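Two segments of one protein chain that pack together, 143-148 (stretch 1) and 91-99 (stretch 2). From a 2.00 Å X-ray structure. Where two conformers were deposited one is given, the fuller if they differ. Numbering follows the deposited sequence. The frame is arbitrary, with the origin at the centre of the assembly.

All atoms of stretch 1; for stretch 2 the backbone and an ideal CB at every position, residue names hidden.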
# COMPACT_ATOMS: atom_id res chain seq x y z
N HIS B 143 18.44 -3.73 9.60
CA HIS B 143 17.63 -3.03 8.62
C HIS B 143 16.22 -3.59 8.62
O HIS B 143 15.96 -4.65 9.20
CB HIS B 143 18.26 -3.13 7.23
CG HIS B 143 19.75 -2.96 7.23
ND1 HIS B 143 20.35 -1.72 7.29
CD2 HIS B 143 20.75 -3.87 7.20
CE1 HIS B 143 21.66 -1.88 7.29
NE2 HIS B 143 21.93 -3.17 7.24
N LEU B 144 15.32 -2.85 7.99
CA LEU B 144 13.95 -3.31 7.79
C LEU B 144 13.97 -4.76 7.33
O LEU B 144 14.68 -5.09 6.37
CB LEU B 144 13.24 -2.41 6.77
CG LEU B 144 11.71 -2.48 6.82
CD1 LEU B 144 11.22 -1.86 8.13
CD2 LEU B 144 11.08 -1.81 5.59
N PRO B 145 13.29 -5.67 8.02
CA PRO B 145 13.52 -7.09 7.74
C PRO B 145 12.87 -7.58 6.45
O PRO B 145 13.30 -8.61 5.92
CB PRO B 145 12.91 -7.79 8.96
CG PRO B 145 11.88 -6.87 9.44
CD PRO B 145 12.49 -5.49 9.24
N VAL B 146 11.86 -6.89 5.94
CA VAL B 146 11.16 -7.32 4.73
C VAL B 146 10.91 -6.12 3.84
O VAL B 146 10.81 -4.99 4.32
CB VAL B 146 9.83 -8.05 5.04
CG1 VAL B 146 10.08 -9.43 5.60
CG2 VAL B 146 8.98 -7.21 6.00
N GLN B 147 10.83 -6.37 2.53
CA GLN B 147 10.29 -5.41 1.57
C GLN B 147 8.78 -5.58 1.57
O GLN B 147 8.27 -6.61 1.10
CB GLN B 147 10.87 -5.63 0.17
CG GLN B 147 10.45 -4.58 -0.86
CD GLN B 147 9.07 -4.82 -1.50
OE1 GLN B 147 8.68 -5.96 -1.75
NE2 GLN B 147 8.35 -3.74 -1.76
N ILE B 148 8.07 -4.59 2.09
CA ILE B 148 6.65 -4.73 2.42
C ILE B 148 5.83 -4.39 1.18
O ILE B 148 5.76 -3.21 0.80
CB ILE B 148 6.28 -3.83 3.61
CG1 ILE B 148 7.16 -4.20 4.81
CG2 ILE B 148 4.81 -3.95 3.96
CD1 ILE B 148 7.16 -3.14 5.91
N UNK B 91 20.58 -11.23 0.68
CA UNK B 91 19.45 -10.47 0.18
C UNK B 91 19.25 -9.31 1.14
O UNK B 91 19.58 -9.43 2.32
CB UNK B 91 18.19 -11.33 0.06
N UNK B 92 18.72 -8.20 0.64
CA UNK B 92 18.40 -7.03 1.43
C UNK B 92 17.06 -7.15 2.16
O UNK B 92 16.63 -6.19 2.80
CB UNK B 92 18.39 -5.79 0.53
N UNK B 93 16.39 -8.30 2.04
CA UNK B 93 15.10 -8.52 2.67
C UNK B 93 14.90 -10.02 2.79
O UNK B 93 15.52 -10.81 2.07
CB UNK B 93 13.97 -7.87 1.88
N UNK B 94 14.02 -10.41 3.71
CA UNK B 94 13.73 -11.82 3.98
C UNK B 94 12.74 -12.42 3.00
O UNK B 94 12.43 -13.62 3.11
CB UNK B 94 13.19 -11.98 5.40
N UNK B 95 12.21 -11.62 2.06
CA UNK B 95 11.10 -12.07 1.22
C UNK B 95 11.41 -13.39 0.52
O UNK B 95 10.64 -14.36 0.63
CB UNK B 95 10.76 -11.00 0.18
N UNK B 96 12.53 -13.44 -0.19
CA UNK B 96 12.89 -14.64 -0.96
C UNK B 96 12.98 -15.88 -0.07
O UNK B 96 12.53 -16.96 -0.46
CB UNK B 96 14.22 -14.42 -1.68
N UNK B 97 13.58 -15.74 1.12
CA UNK B 97 13.65 -16.88 2.03
C UNK B 97 12.27 -17.26 2.57
O UNK B 97 11.94 -18.45 2.64
CB UNK B 97 14.60 -16.57 3.19
N UNK B 98 11.47 -16.27 2.96
CA UNK B 98 10.11 -16.55 3.41
C UNK B 98 9.32 -17.27 2.33
O UNK B 98 8.62 -18.27 2.60
CB UNK B 98 9.40 -15.26 3.81
N UNK B 99 9.43 -16.80 1.08
CA UNK B 99 8.70 -17.41 -0.03
C UNK B 99 8.97 -18.90 -0.16
O UNK B 99 8.16 -19.62 -0.74
CB UNK B 99 9.06 -16.71 -1.34

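Position 91 has an extended backbone and an ideal CB with nothing of stretch 1 within 5.5 Å, so this contact leaves the choice wide. It is Arg 91, whose NE makes a salt bridge with OD2 of the residue at 96, 2.5 Å away, within its own stretch.

At 92 the CB points sideways into open space, and a polar residue would do as well as most. The backbone carries the contact here: a water donates to the carbonyl O of 92 and to Leu 144 O, 2.7 Å from each, joining two acceptors that could not bond directly. The residue is Asp 92, its carboxylate clear of stretch 1.

Position 93 is tight. Its CB points toward stretch 1 and lies 3.5 Å from Gln 147 N and 4.2 Å from Pro 145 O, close against backbone. Small side chains suit such a place best, alanine or serine among them. Ala 93 is deposited, and its CA lies 4.6 Å from the CA of Val 146, the closest CA pair between the two stretches.

At 94 the backbone makes the bond, its N donating to Pro 145 O at 2.9 Å; proline, lacking that hydrogen, would forfeit it. The CB points sideways, 4.0 Å from Val 146 CG1, with the proline ring nearby, so leucine, isoleucine or methionine would fit. Leu 94 brings its CD1 to 4.0 Å from Pro 145 CB.

Position 95 opens the helical part of the stretch, and its CB points toward stretch 1 from 5.1 Å off Gln 147 O. That leaves room for a short polar side chain to reach the backbone of 147, which offers both a donor N and an acceptor O. A carboxylate could serve the N, but a carboxamide can answer both. Asn 95 does exactly this: OD1 accepts from Gln 147 N at 2.9 Å, and ND2 donates to Gln 147 O at 2.8 Å, nearly straight at 169°.

Positions 96 and 97 are out of reach of stretch 1, which asks nothing of either. Asp 96 is the partner of Arg 91, and Phe 97 makes no contact here.

At 98, one helical turn beyond 94, CB points toward stretch 1, as at 95, but from a distance, so a longer apolar side chain, leucine, isoleucine or methionine, is needed to reach Val 146. Ile 98 (chi1 m, chi2 t) extends CD1 to 3.8 Å from Val 146 CG1.

Position 99 is out of reach, and Ala 99 adds nothing to the contact.

Stretch 2 91-99: RDALNDFIA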
# COMPACT_ATOMS: atom_id res chain seq x y z
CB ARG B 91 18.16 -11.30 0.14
CG ARG B 91 18.14 -12.46 -0.82
CD ARG B 91 17.86 -11.99 -2.22
NE ARG B 91 17.59 -13.12 -3.11
CZ ARG B 91 18.53 -13.89 -3.64
NH1 ARG B 91 19.81 -13.67 -3.36
NH2 ARG B 91 18.20 -14.89 -4.44
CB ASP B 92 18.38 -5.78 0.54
CG ASP B 92 19.74 -5.47 -0.06
OD1 ASP B 92 20.76 -5.98 0.46
OD2 ASP B 92 19.81 -4.72 -1.05
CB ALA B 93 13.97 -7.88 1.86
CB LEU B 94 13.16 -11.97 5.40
CG LEU B 94 14.14 -11.83 6.56
CD1 LEU B 94 13.40 -11.61 7.87
CD2 LEU B 94 14.97 -13.10 6.64
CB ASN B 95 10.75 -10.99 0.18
CG ASN B 95 10.28 -9.70 0.83
OD1 ASN B 95 10.90 -9.19 1.76
ND2 ASN B 95 9.17 -9.15 0.32
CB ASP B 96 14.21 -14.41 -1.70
CG ASP B 96 14.06 -13.48 -2.90
OD1 ASP B 96 12.92 -13.15 -3.26
OD2 ASP B 96 15.09 -13.10 -3.48
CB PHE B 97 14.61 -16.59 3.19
CG PHE B 97 14.45 -17.54 4.35
CD1 PHE B 97 14.86 -18.85 4.24
CD2 PHE B 97 13.85 -17.12 5.53
CE1 PHE B 97 14.70 -19.74 5.29
CE2 PHE B 97 13.68 -18.00 6.58
CZ PHE B 97 14.11 -19.31 6.46
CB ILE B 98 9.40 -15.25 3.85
CG1 ILE B 98 10.04 -14.68 5.11
CG2 ILE B 98 7.94 -15.50 4.10
CD1 ILE B 98 9.63 -13.22 5.41
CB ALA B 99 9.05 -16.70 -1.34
O HOH W 1 14.20 -5.30 3.68
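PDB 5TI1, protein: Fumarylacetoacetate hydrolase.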